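Local coordinates for protein CrmK (Actinoalloteichus sp. WH1-2216-6, PDB 5I1V) that is a flavoenzyme oxidase with covalently bound FAD that takes part in recycling shunt products during caerulomycin biosynthesis, at residues H14-L19 against A29-F34; F34-S39 against I78-S83; R56-S61 against P73-I78. All blocks are in the same frame, centred on the assembly; numbering follows the deposited sequence.

Contact 1 (H14-L19 against A29-F34); sequences HRYDLL and AQPEYF
Y16 leaves helix 15-19 with CG anti to the backbone N (chi1 179°), which carries its ring across to the 29-34 segment and sets its phenol tip against P31. There Y16 OH donates a short hydrogen bond of 2.5 Å to P31 O, arriving in the carbonyl plane on a lone pair. The same hydroxyl lies against the proline ring, 3.4 Å from P31 CD, so the buried phenol is gripped at its polar end. The F34 side chain runs across that of Y16 at about a right angle, and the rings form a T-shaped stack with planes 71° apart, in which F34 presents its edge, CE1 foremost, to one face of Y16, with CE1 and Y16 CD2 3.6 Å apart. In the fold, this pins a short N-terminal helix onto strand 33-36, which belongs to the small mixed sheet of the FAD-binding part. F34 is itself clamped between two aliphatic groups. L19 CB sits almost exactly on the normal of one face, 3.6 Å from the ring centroid, as a CH-pi contact, while P31 CG covers the centre of the opposite face. On the same helix, R15 NH1 hydrogen-bonds K113 O of the second subunit.

Contact 2 (F34-S39 against I78-S83); sequences FRLPYS and IVDLSS
S83, L36 and I78 hold much of the surface buried here; I78 and L36 lie on the neighbouring parallel strands 78-80 and 34-36, and S83 in the turn beyond them. I78 and F34 lie side by side, pointing the same way from the sheet, and I78 CB packs 3.8 Å from F34 CD2. Beside them the backbones are laced in parallel fashion: R35 N donates to I78 O (2.9 Å) and R35 O receives D80 N (2.8 Å), both bonds nearly straight. L36 comes next. CG anti to the carbonyl carbon (chi1 -62°) carries both methyls toward the 78-83 segment: CD2 lies alongside D80, 3.4 Å from D80 CB, while CD1 reaches toward S82 OG. D80 OD1 accepts from S82 N nearly along its C-O axis, closing an Asx turn, and also from S82 OG, 2.6 Å away and above the carboxylate plane. Beyond the strands the two segments separate, and a water bridges the gap, donating to P37 O and D80 O and accepting from S83 N. S83 closes the far end by setting CB 3.5 Å from Y38 CE1; Y38 OH and S83 OG both hydrogen-bond N114 of the second subunit. P37 CG meets V79 CG1 and L81 CD2, and L81 in turn touches FAD. The pair of strands forms the middle of a four-stranded mixed sheet of the FAD-binding domain, with strand 7-9 beyond 33-36, strand 57-60 beyond 77-80, and helix 40-52 packed on the face bearing R35 and V79.

Contact 3 (R56-S61 against P73-I78); sequences RLTVRS and PDVDVI. With FAD (flavin-adenine dinucleotide), chain E.
R56 sends CG anti to its backbone N (chi1 175°) and then bends at chi2 (70°), which turns the chain alongside V75 toward D74. The guanidinium thus has V75 CG2 over the centre of one face, while D74 OD2 stands at its edge, in plane, forming a long salt bridge with R56 NH1 at 3.3 Å. The two charged planes are strongly inclined, 76° apart, and a water joins them by accepting from R56 NH1 and donating to D74 OD2. R56 NH2 has a further partner in R492 O. The backbone of R56 is held by three bonds: its N donates an almost straight bond to D76 OD2 (2.9 Å), met from above the carboxylate plane, and its O accepts from both D76 N and V77 N. These bonds lead into a parallel strand pair, in which T58 N donates to V77 O nearly along the C=O axis. Strands 57-60 and 77-80 are neighbours in the small mixed sheet of the FAD-binding domain, with 57-60 outermost within the chain. T58 has OG1 in the crowded position between backbone N and carbonyl carbon; there it touches V75 CG1 and, at 3.5 Å, I78 CG1, and hydrogen-bonds V70 O. On the other face L57 CD1 meets V77 CG1. The end of strand 57-60 delivers residues to the cofactor. V59 O accepts from the ribose hydroxyl FAD O2B at 2.6 Å, and V59 CG1 lies against the adenine. S61 N donates to the phosphate oxygen FAD O2A (2.8 Å), and S61 OG gives a short bond of 2.6 Å to adenine nitrogen FAD N7A. I78 CG2 lies over one face of the R60 guanidinium, whose NH1 forms a salt bridge with D80 OD2.

The three contacts lie on the same side of the chain's centre, their own centres 10 to 12 Å apart, and all meet at one mixed sheet ordered 7-9, 33-36, 77-80, 57-60. Contact 1 closes first along the chain; contact 2 then spans a longer loop, within which contact 3 forms. F34 ties the helix packing of contact 1 to the strand pair of contact 2, and I78 ties that pair to contact 3 through the shared strand 77-80, with V79 N probably hydrogen-bonded to T58 O. The series runs from the helix 15-19 packing to the strand that reaches the adenine end of FAD, while contacts 1 and 2 also touch the second subunit.

Contact 1 (H14-L19 against A29-F34)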
loop_
_atom_site.group_PDB
_atom_site.type_symbol
_atom_site.label_atom_id
_atom_site.label_comp_id
_atom_site.label_asym_id
_atom_site.label_seq_id
_atom_site.Cartn_x
_atom_site.Cartn_y
_atom_site.Cartn_z
ATOM N N HIS A 14 10.476 -21.648 -6.313
ATOM C CA HIS A 14 10.685 -20.248 -6.764
ATOM C C HIS A 14 10.322 -19.232 -5.720
ATOM O O HIS A 14 10.867 -18.133 -5.667
ATOM C CB HIS A 14 9.891 -19.945 -8.041
ATOM C CG HIS A 14 10.453 -20.583 -9.275
ATOM N ND1 HIS A 14 9.701 -20.780 -10.418
ATOM C CD2 HIS A 14 11.686 -21.077 -9.547
ATOM C CE1 HIS A 14 10.448 -21.361 -11.339
ATOM N NE2 HIS A 14 11.657 -21.551 -10.838
ATOM N N ARG A 15 9.427 -19.620 -4.832
ATOM C CA ARG A 15 9.023 -18.715 -3.761
ATOM C C ARG A 15 10.089 -18.431 -2.706
ATOM O O ARG A 15 9.986 -17.442 -1.960
ATOM C CB ARG A 15 7.787 -19.298 -3.055
ATOM C CG ARG A 15 6.529 -19.178 -3.853
ATOM C CD ARG A 15 5.416 -19.907 -3.164
ATOM N NE ARG A 15 5.581 -21.337 -3.267
ATOM C CZ ARG A 15 4.625 -22.210 -2.950
ATOM N NH1 ARG A 15 3.453 -21.797 -2.466
ATOM N NH2 ARG A 15 4.856 -23.505 -3.084
ATOM N N TYR A 16 11.102 -19.293 -2.603
ATOM C CA TYR A 16 12.006 -19.196 -1.476
ATOM C C TYR A 16 12.730 -17.859 -1.471
ATOM O O TYR A 16 12.884 -17.242 -0.392
ATOM C CB TYR A 16 12.960 -20.393 -1.528
ATOM C CG TYR A 16 14.000 -20.472 -0.439
ATOM C CD1 TYR A 16 15.137 -19.676 -0.478
ATOM C CD2 TYR A 16 13.848 -21.369 0.648
ATOM C CE1 TYR A 16 16.117 -19.784 0.504
ATOM C CE2 TYR A 16 14.820 -21.454 1.632
ATOM C CZ TYR A 16 15.931 -20.671 1.559
ATOM O OH TYR A 16 16.889 -20.809 2.522
ATOM N N ASP A 17 13.187 -17.392 -2.631
ATOM C CA ASP A 17 14.000 -16.151 -2.640
ATOM C C ASP A 17 13.154 -14.952 -2.280
ATOM O O ASP A 17 13.639 -14.039 -1.669
ATOM C CB ASP A 17 14.741 -15.911 -3.958
ATOM C CG ASP A 17 15.898 -16.909 -4.173
ATOM O OD1 ASP A 17 16.375 -17.564 -3.206
ATOM O OD2 ASP A 17 16.303 -17.057 -5.332
ATOM N N LEU A 18 11.871 -14.979 -2.645
ATOM C CA LEU A 18 10.910 -13.939 -2.208
ATOM C C LEU A 18 10.708 -13.986 -0.697
ATOM O O LEU A 18 10.847 -12.985 0.003
ATOM C CB LEU A 18 9.593 -14.138 -2.949
ATOM C CG LEU A 18 8.485 -13.048 -2.859
ATOM C CD1 LEU A 18 7.605 -13.369 -1.693
ATOM C CD2 LEU A 18 9.019 -11.614 -2.832
ATOM N N LEU A 19 10.374 -15.164 -0.164
ATOM C CA LEU A 19 10.210 -15.262 1.282
ATOM C C LEU A 19 11.443 -14.907 2.102
ATOM O O LEU A 19 11.323 -14.563 3.269
ATOM C CB LEU A 19 9.704 -16.658 1.669
ATOM C CG LEU A 19 8.309 -16.958 1.125
ATOM C CD1 LEU A 19 7.989 -18.397 1.400
ATOM C CD2 LEU A 19 7.284 -16.047 1.772
ATOM N N ALA A 29 17.219 -14.038 4.660
ATOM C CA ALA A 29 17.205 -15.308 5.392
ATOM C C ALA A 29 17.660 -16.497 4.553
ATOM O O ALA A 29 17.451 -16.538 3.336
ATOM C CB ALA A 29 15.801 -15.561 5.898
ATOM N N GLN A 30 18.176 -17.532 5.200
ATOM C CA GLN A 30 18.459 -18.771 4.502
ATOM C C GLN A 30 18.109 -20.019 5.308
ATOM O O GLN A 30 18.977 -20.836 5.626
ATOM C CB GLN A 30 19.906 -18.816 3.958
ATOM C CG GLN A 30 20.920 -18.283 4.892
ATOM C CD GLN A 30 22.287 -18.168 4.218
ATOM O OE1 GLN A 30 22.610 -18.934 3.276
ATOM N NE2 GLN A 30 23.092 -17.209 4.683
ATOM N N PRO A 31 16.830 -20.184 5.636
ATOM C CA PRO A 31 16.475 -21.403 6.368
ATOM C C PRO A 31 16.494 -22.671 5.501
ATOM O O PRO A 31 16.484 -22.627 4.262
ATOM C CB PRO A 31 15.047 -21.079 6.835
ATOM C CG PRO A 31 14.519 -20.334 5.674
ATOM C CD PRO A 31 15.638 -19.382 5.362
ATOM N N GLU A 32 16.490 -23.814 6.168
ATOM C CA GLU A 32 16.173 -25.083 5.565
ATOM C C GLU A 32 14.868 -25.013 4.782
ATOM O O GLU A 32 14.745 -25.544 3.671
ATOM C CB GLU A 32 15.979 -26.110 6.682
ATOM C CG GLU A 32 16.467 -27.487 6.358
ATOM C CD GLU A 32 16.055 -28.492 7.428
ATOM O OE1 GLU A 32 15.467 -29.515 7.024
ATOM O OE2 GLU A 32 16.286 -28.235 8.642
ATOM N N TYR A 33 13.860 -24.398 5.409
ATOM C CA TYR A 33 12.617 -24.183 4.761
ATOM C C TYR A 33 11.856 -23.064 5.437
ATOM O O TYR A 33 12.093 -22.738 6.607
ATOM C CB TYR A 33 11.782 -25.493 4.709
ATOM C CG TYR A 33 11.481 -26.147 6.012
ATOM C CD1 TYR A 33 10.354 -25.834 6.728
ATOM C CD2 TYR A 33 12.338 -27.081 6.531
ATOM C CE1 TYR A 33 10.060 -26.472 7.922
ATOM C CE2 TYR A 33 12.096 -27.683 7.733
ATOM C CZ TYR A 33 10.944 -27.384 8.428
ATOM O OH TYR A 33 10.713 -27.993 9.645
ATOM N N PHE A 34 10.946 -22.462 4.695
ATOM C CA PHE A 34 9.865 -21.649 5.258
ATOM C C PHE A 34 8.629 -22.546 5.410
ATOM O O PHE A 34 8.317 -23.431 4.544
ATOM C CB PHE A 34 9.521 -20.484 4.330
ATOM C CG PHE A 34 10.657 -19.533 4.117
ATOM C CD1 PHE A 34 11.555 -19.738 3.094
ATOM C CD2 PHE A 34 10.807 -18.427 4.931
ATOM C CE1 PHE A 34 12.581 -18.832 2.864
ATOM C CE2 PHE A 34 11.830 -17.535 4.708
ATOM C CZ PHE A 34 12.723 -17.760 3.694
#

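Contact 2 (F34-S39 against I78-S83)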
loop_
_atom_site.group_PDB
_atom_site.type_symbol
_atom_site.label_atom_id
_atom_site.label_comp_id
_atom_site.label_asym_id
_atom_site.label_seq_id
_atom_site.Cartn_x
_atom_site.Cartn_y
_atom_site.Cartn_z
ATOM N N PHE A 34 10.946 -22.462 4.695
ATOM C CA PHE A 34 9.865 -21.649 5.258
ATOM C C PHE A 34 8.629 -22.546 5.410
ATOM O O PHE A 34 8.317 -23.431 4.544
ATOM C CB PHE A 34 9.521 -20.484 4.330
ATOM C CG PHE A 34 10.657 -19.533 4.117
ATOM C CD1 PHE A 34 11.555 -19.738 3.094
ATOM C CD2 PHE A 34 10.807 -18.427 4.931
ATOM C CE1 PHE A 34 12.581 -18.832 2.864
ATOM C CE2 PHE A 34 11.830 -17.535 4.708
ATOM C CZ PHE A 34 12.723 -17.760 3.694
ATOM N N ARG A 35 7.867 -22.317 6.474
ATOM C CA ARG A 35 6.616 -23.036 6.633
ATOM C C ARG A 35 5.517 -21.955 6.683
ATOM O O ARG A 35 5.671 -21.005 7.423
ATOM C CB ARG A 35 6.681 -23.865 7.929
ATOM C CG ARG A 35 5.375 -24.584 8.295
ATOM C CD ARG A 35 4.980 -25.662 7.346
ATOM N NE ARG A 35 6.008 -26.704 7.224
ATOM C CZ ARG A 35 6.241 -27.641 8.131
ATOM N NH1 ARG A 35 5.526 -27.712 9.251
ATOM N NH2 ARG A 35 7.179 -28.525 7.911
ATOM N N LEU A 36 4.468 -22.062 5.860
ATOM C CA LEU A 36 3.327 -21.137 5.904
ATOM C C LEU A 36 2.071 -21.889 6.385
ATOM O O LEU A 36 1.452 -22.582 5.585
ATOM C CB LEU A 36 3.056 -20.580 4.516
ATOM C CG LEU A 36 4.117 -19.729 3.777
ATOM C CD1 LEU A 36 3.608 -18.317 3.496
ATOM C CD2 LEU A 36 5.448 -19.635 4.440
ATOM N N PRO A 37 1.755 -21.806 7.691
ATOM C CA PRO A 37 0.580 -22.470 8.254
ATOM C C PRO A 37 -0.701 -21.660 8.039
ATOM O O PRO A 37 -0.656 -20.448 7.805
ATOM C CB PRO A 37 0.940 -22.605 9.719
ATOM C CG PRO A 37 1.875 -21.498 9.972
ATOM C CD PRO A 37 2.543 -21.144 8.711
ATOM N N TYR A 38 -1.844 -22.346 8.150
ATOM C CA TYR A 38 -3.133 -21.721 7.949
ATOM C C TYR A 38 -3.980 -21.762 9.239
ATOM O O TYR A 38 -5.059 -21.200 9.256
ATOM C CB TYR A 38 -3.922 -22.443 6.799
ATOM C CG TYR A 38 -3.254 -22.282 5.461
ATOM C CD1 TYR A 38 -3.321 -21.066 4.784
ATOM C CD2 TYR A 38 -2.498 -23.314 4.896
ATOM C CE1 TYR A 38 -2.680 -20.885 3.577
ATOM C CE2 TYR A 38 -1.842 -23.151 3.685
ATOM C CZ TYR A 38 -1.931 -21.923 3.024
ATOM O OH TYR A 38 -1.286 -21.719 1.831
ATOM N N SER A 39 -3.518 -22.424 10.302
ATOM C CA SER A 39 -4.314 -22.563 11.516
ATOM C C SER A 39 -3.359 -22.714 12.685
ATOM O O SER A 39 -2.188 -23.070 12.500
ATOM C CB SER A 39 -5.159 -23.835 11.413
ATOM O OG SER A 39 -4.298 -24.973 11.365
ATOM N N ILE A 78 11.811 -20.853 9.354
ATOM C CA ILE A 78 11.034 -19.647 9.558
ATOM C C ILE A 78 9.570 -19.939 9.297
ATOM O O ILE A 78 9.216 -20.459 8.242
ATOM C CB ILE A 78 11.529 -18.525 8.638
ATOM C CG1 ILE A 78 12.913 -18.137 9.036
ATOM C CG2 ILE A 78 10.551 -17.339 8.676
ATOM C CD1 ILE A 78 13.557 -17.129 8.083
ATOM N N VAL A 79 8.724 -19.727 10.312
ATOM C CA VAL A 79 7.295 -19.901 10.194
ATOM C C VAL A 79 6.712 -18.540 9.763
ATOM O O VAL A 79 6.788 -17.566 10.538
ATOM C CB VAL A 79 6.674 -20.319 11.540
ATOM C CG1 VAL A 79 5.174 -20.402 11.425
ATOM C CG2 VAL A 79 7.211 -21.662 12.003
ATOM N N ASP A 80 6.142 -18.470 8.564
ATOM C CA ASP A 80 5.676 -17.201 8.026
ATOM C C ASP A 80 4.161 -17.226 8.179
ATOM O O ASP A 80 3.503 -18.083 7.626
ATOM C CB ASP A 80 6.087 -17.044 6.596
ATOM C CG ASP A 80 5.669 -15.729 5.980
ATOM O OD1 ASP A 80 4.511 -15.303 6.118
ATOM O OD2 ASP A 80 6.527 -15.103 5.307
ATOM N N LEU A 81 3.647 -16.285 8.945
ATOM C CA LEU A 81 2.191 -16.214 9.281
ATOM C C LEU A 81 1.349 -15.356 8.345
ATOM O O LEU A 81 0.199 -15.063 8.644
ATOM C CB LEU A 81 2.068 -15.735 10.709
ATOM C CG LEU A 81 2.633 -16.668 11.776
ATOM C CD1 LEU A 81 2.216 -16.170 13.157
ATOM C CD2 LEU A 81 2.194 -18.103 11.642
ATOM N N SER A 82 1.901 -14.934 7.210
ATOM C CA SER A 82 1.175 -14.020 6.310
ATOM C C SER A 82 -0.129 -14.571 5.742
ATOM O O SER A 82 -1.003 -13.800 5.402
ATOM C CB SER A 82 2.109 -13.524 5.181
ATOM O OG SER A 82 2.648 -14.620 4.485
ATOM N N SER A 83 -0.316 -15.888 5.717
ATOM C CA SER A 83 -1.592 -16.464 5.308
ATOM C C SER A 83 -2.628 -16.585 6.446
ATOM O O SER A 83 -3.697 -17.089 6.215
ATOM C CB SER A 83 -1.370 -17.840 4.642
ATOM O OG SER A 83 -0.478 -17.727 3.506
HETATM O O HOH W 1 0.830 -18.218 6.965
HETATM O O HOH W 2 -5.777 -19.176 7.472
#

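Contact 3 (R56-S61 against P73-I78)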
loop_
_atom_site.group_PDB
_atom_site.type_symbol
_atom_site.label_atom_id
_atom_site.label_comp_id
_atom_site.label_asym_id
_atom_site.label_seq_id
_atom_site.Cartn_x
_atom_site.Cartn_y
_atom_site.Cartn_z
ATOM N N ARG A 56 16.606 -24.354 15.026
ATOM C CA ARG A 56 16.373 -22.975 15.421
ATOM C C ARG A 56 15.199 -22.427 14.588
ATOM O O ARG A 56 15.288 -22.406 13.361
ATOM C CB ARG A 56 17.658 -22.198 15.124
ATOM C CG ARG A 56 17.566 -20.719 15.364
ATOM C CD ARG A 56 17.480 -20.394 16.860
ATOM N NE ARG A 56 17.046 -19.006 16.979
ATOM C CZ ARG A 56 17.821 -17.969 16.666
ATOM N NH1 ARG A 56 19.086 -18.144 16.277
ATOM N NH2 ARG A 56 17.332 -16.734 16.758
ATOM N N LEU A 57 14.146 -21.956 15.272
ATOM C CA LEU A 57 12.942 -21.498 14.663
ATOM C C LEU A 57 12.696 -20.032 14.982
ATOM O O LEU A 57 12.921 -19.591 16.126
ATOM C CB LEU A 57 11.783 -22.348 15.165
ATOM C CG LEU A 57 10.427 -22.060 14.498
ATOM C CD1 LEU A 57 9.624 -23.330 14.269
ATOM C CD2 LEU A 57 9.655 -21.096 15.387
ATOM N N THR A 58 12.282 -19.274 13.965
ATOM C CA THR A 58 11.758 -17.938 14.200
ATOM C C THR A 58 10.461 -17.779 13.434
ATOM O O THR A 58 10.166 -18.527 12.473
ATOM C CB THR A 58 12.725 -16.831 13.752
ATOM O OG1 THR A 58 13.059 -17.034 12.362
ATOM C CG2 THR A 58 14.047 -16.799 14.652
ATOM N N VAL A 59 9.715 -16.765 13.835
ATOM C CA VAL A 59 8.445 -16.445 13.256
ATOM C C VAL A 59 8.445 -15.084 12.581
ATOM O O VAL A 59 8.974 -14.129 13.101
ATOM C CB VAL A 59 7.383 -16.347 14.343
ATOM C CG1 VAL A 59 6.003 -16.134 13.746
ATOM C CG2 VAL A 59 7.445 -17.602 15.180
ATOM N N ARG A 60 7.818 -15.017 11.422
ATOM C CA ARG A 60 7.645 -13.759 10.754
ATOM C C ARG A 60 6.148 -13.472 10.562
ATOM O O ARG A 60 5.441 -14.355 10.121
ATOM C CB ARG A 60 8.204 -13.861 9.394
ATOM C CG ARG A 60 8.206 -12.495 8.748
ATOM C CD ARG A 60 8.473 -12.626 7.336
ATOM N NE ARG A 60 9.888 -12.739 7.107
ATOM C CZ ARG A 60 10.387 -13.580 6.207
ATOM N NH1 ARG A 60 9.548 -14.445 5.538
ATOM N NH2 ARG A 60 11.716 -13.564 5.994
ATOM N N SER A 61 5.708 -12.252 10.848
ATOM C CA SER A 61 4.347 -11.852 10.583
ATOM C C SER A 61 4.392 -10.871 9.417
ATOM O O SER A 61 4.177 -11.284 8.262
ATOM C CB SER A 61 3.645 -11.350 11.846
ATOM O OG SER A 61 3.528 -12.433 12.768
ATOM N N PRO A 73 21.433 -15.953 9.679
ATOM C CA PRO A 73 21.903 -17.127 8.913
ATOM C C PRO A 73 21.858 -18.447 9.656
ATOM O O PRO A 73 21.881 -19.506 9.026
ATOM C CB PRO A 73 23.376 -16.797 8.575
ATOM C CG PRO A 73 23.722 -15.547 9.298
ATOM C CD PRO A 73 22.464 -14.889 9.775
ATOM N N ASP A 74 21.801 -18.421 10.973
ATOM C CA ASP A 74 21.716 -19.671 11.699
ATOM C C ASP A 74 20.287 -20.124 11.973
ATOM O O ASP A 74 20.093 -21.118 12.671
ATOM C CB ASP A 74 22.490 -19.597 13.018
ATOM C CG ASP A 74 22.017 -18.504 13.897
ATOM O OD1 ASP A 74 21.501 -17.478 13.383
ATOM O OD2 ASP A 74 22.166 -18.661 15.108
ATOM N N VAL A 75 19.286 -19.435 11.429
ATOM C CA VAL A 75 17.921 -19.909 11.626
ATOM C C VAL A 75 17.589 -21.004 10.614
ATOM O O VAL A 75 17.765 -20.817 9.406
ATOM C CB VAL A 75 16.899 -18.779 11.506
ATOM C CG1 VAL A 75 15.468 -19.331 11.554
ATOM C CG2 VAL A 75 17.118 -17.770 12.625
ATOM N N ASP A 76 17.038 -22.113 11.105
ATOM C CA ASP A 76 16.803 -23.285 10.306
ATOM C C ASP A 76 15.382 -23.318 9.722
ATOM O O ASP A 76 15.178 -23.897 8.660
ATOM C CB ASP A 76 16.998 -24.553 11.127
ATOM C CG ASP A 76 18.381 -24.678 11.720
ATOM O OD1 ASP A 76 19.369 -24.389 10.980
ATOM O OD2 ASP A 76 18.473 -25.055 12.934
ATOM N N VAL A 77 14.399 -22.766 10.459
ATOM C CA VAL A 77 13.035 -22.783 10.042
ATOM C C VAL A 77 12.429 -21.462 10.357
ATOM O O VAL A 77 12.518 -20.980 11.482
ATOM C CB VAL A 77 12.197 -23.858 10.787
ATOM C CG1 VAL A 77 10.742 -23.850 10.310
ATOM C CG2 VAL A 77 12.836 -25.200 10.658
ATOM N N ILE A 78 11.811 -20.853 9.354
ATOM C CA ILE A 78 11.034 -19.647 9.558
ATOM C C ILE A 78 9.570 -19.939 9.297
ATOM O O ILE A 78 9.216 -20.459 8.242
ATOM C CB ILE A 78 11.529 -18.525 8.638
ATOM C CG1 ILE A 78 12.913 -18.137 9.036
ATOM C CG2 ILE A 78 10.551 -17.339 8.676
ATOM C CD1 ILE A 78 13.557 -17.129 8.083
HETATM P PA FAD E . 8.508 -9.209 11.888
HETATM O O1A FAD E . 9.813 -8.815 11.241
HETATM O O2A FAD E . 7.730 -10.282 11.185
HETATM O O5B FAD E . 8.746 -9.605 13.388
HETATM C C5B FAD E . 9.266 -8.699 14.355
HETATM C C4B FAD E . 9.771 -9.496 15.566
HETATM O O4B FAD E . 8.608 -10.064 16.201
HETATM C C3B FAD E . 10.676 -10.681 15.306
HETATM O O3B FAD E . 11.455 -10.909 16.467
HETATM C C2B FAD E . 9.716 -11.826 15.141
HETATM O O2B FAD E . 10.246 -13.154 15.193
HETATM C C1B FAD E . 8.639 -11.471 16.174
HETATM N N9A FAD E . 7.291 -11.926 15.750
HETATM C C8A FAD E . 6.626 -11.693 14.577
HETATM N N7A FAD E . 5.449 -12.400 14.558
HETATM C C5A FAD E . 5.401 -13.044 15.705
HETATM C C6A FAD E . 4.414 -13.920 16.286
HETATM N N6A FAD E . 3.318 -14.138 15.585
HETATM N N1A FAD E . 4.685 -14.430 17.493
HETATM C C2A FAD E . 5.839 -14.186 18.149
HETATM N N3A FAD E . 6.788 -13.327 17.696
HETATM C C4A FAD E . 6.596 -12.808 16.456
HETATM N N1 FAD E . 5.836 0.629 15.387
HETATM C C2 FAD E . 4.989 1.453 16.047
HETATM O O2 FAD E . 4.725 1.246 17.238
HETATM N N3 FAD E . 4.397 2.518 15.465
HETATM C C4 FAD E . 4.608 2.890 14.209
HETATM O O4 FAD E . 4.004 3.862 13.709
HETATM C C4X FAD E . 5.495 2.061 13.406
HETATM N N5 FAD E . 5.759 2.378 12.109
HETATM C C5X FAD E . 6.498 1.530 11.376
HETATM C C6 FAD E . 6.647 1.747 10.007
HETATM C C7 FAD E . 7.410 0.919 9.184
HETATM C C7M FAD E . 7.518 1.221 7.684
HETATM C C8 FAD E . 8.070 -0.235 9.833
HETATM C C8M FAD E . 8.936 -1.177 9.043
HETATM C C9 FAD E . 7.945 -0.475 11.206
HETATM C C9A FAD E . 7.175 0.368 12.005
HETATM N N10 FAD E . 7.013 0.143 13.377
HETATM C C10 FAD E . 6.145 0.944 14.096
HETATM C "C1'" FAD E . 7.837 -0.824 14.102
HETATM C "C2'" FAD E . 7.137 -2.140 14.207
HETATM O "O2'" FAD E . 6.196 -2.068 15.260
HETATM C "C3'" FAD E . 8.081 -3.278 14.405
HETATM O "O3'" FAD E . 9.014 -3.305 13.290
HETATM C "C4'" FAD E . 7.329 -4.617 14.557
HETATM O "O4'" FAD E . 8.145 -5.479 15.349
HETATM C "C5'" FAD E . 7.037 -5.227 13.201
HETATM O "O5'" FAD E . 6.264 -6.410 13.400
HETATM P P FAD E . 6.174 -7.388 12.154
HETATM O O1P FAD E . 5.795 -6.637 10.931
HETATM O O2P FAD E . 5.369 -8.593 12.526
HETATM O O3P FAD E . 7.726 -7.829 11.993
HETATM O O HOH W 3 20.916 -20.395 16.261
#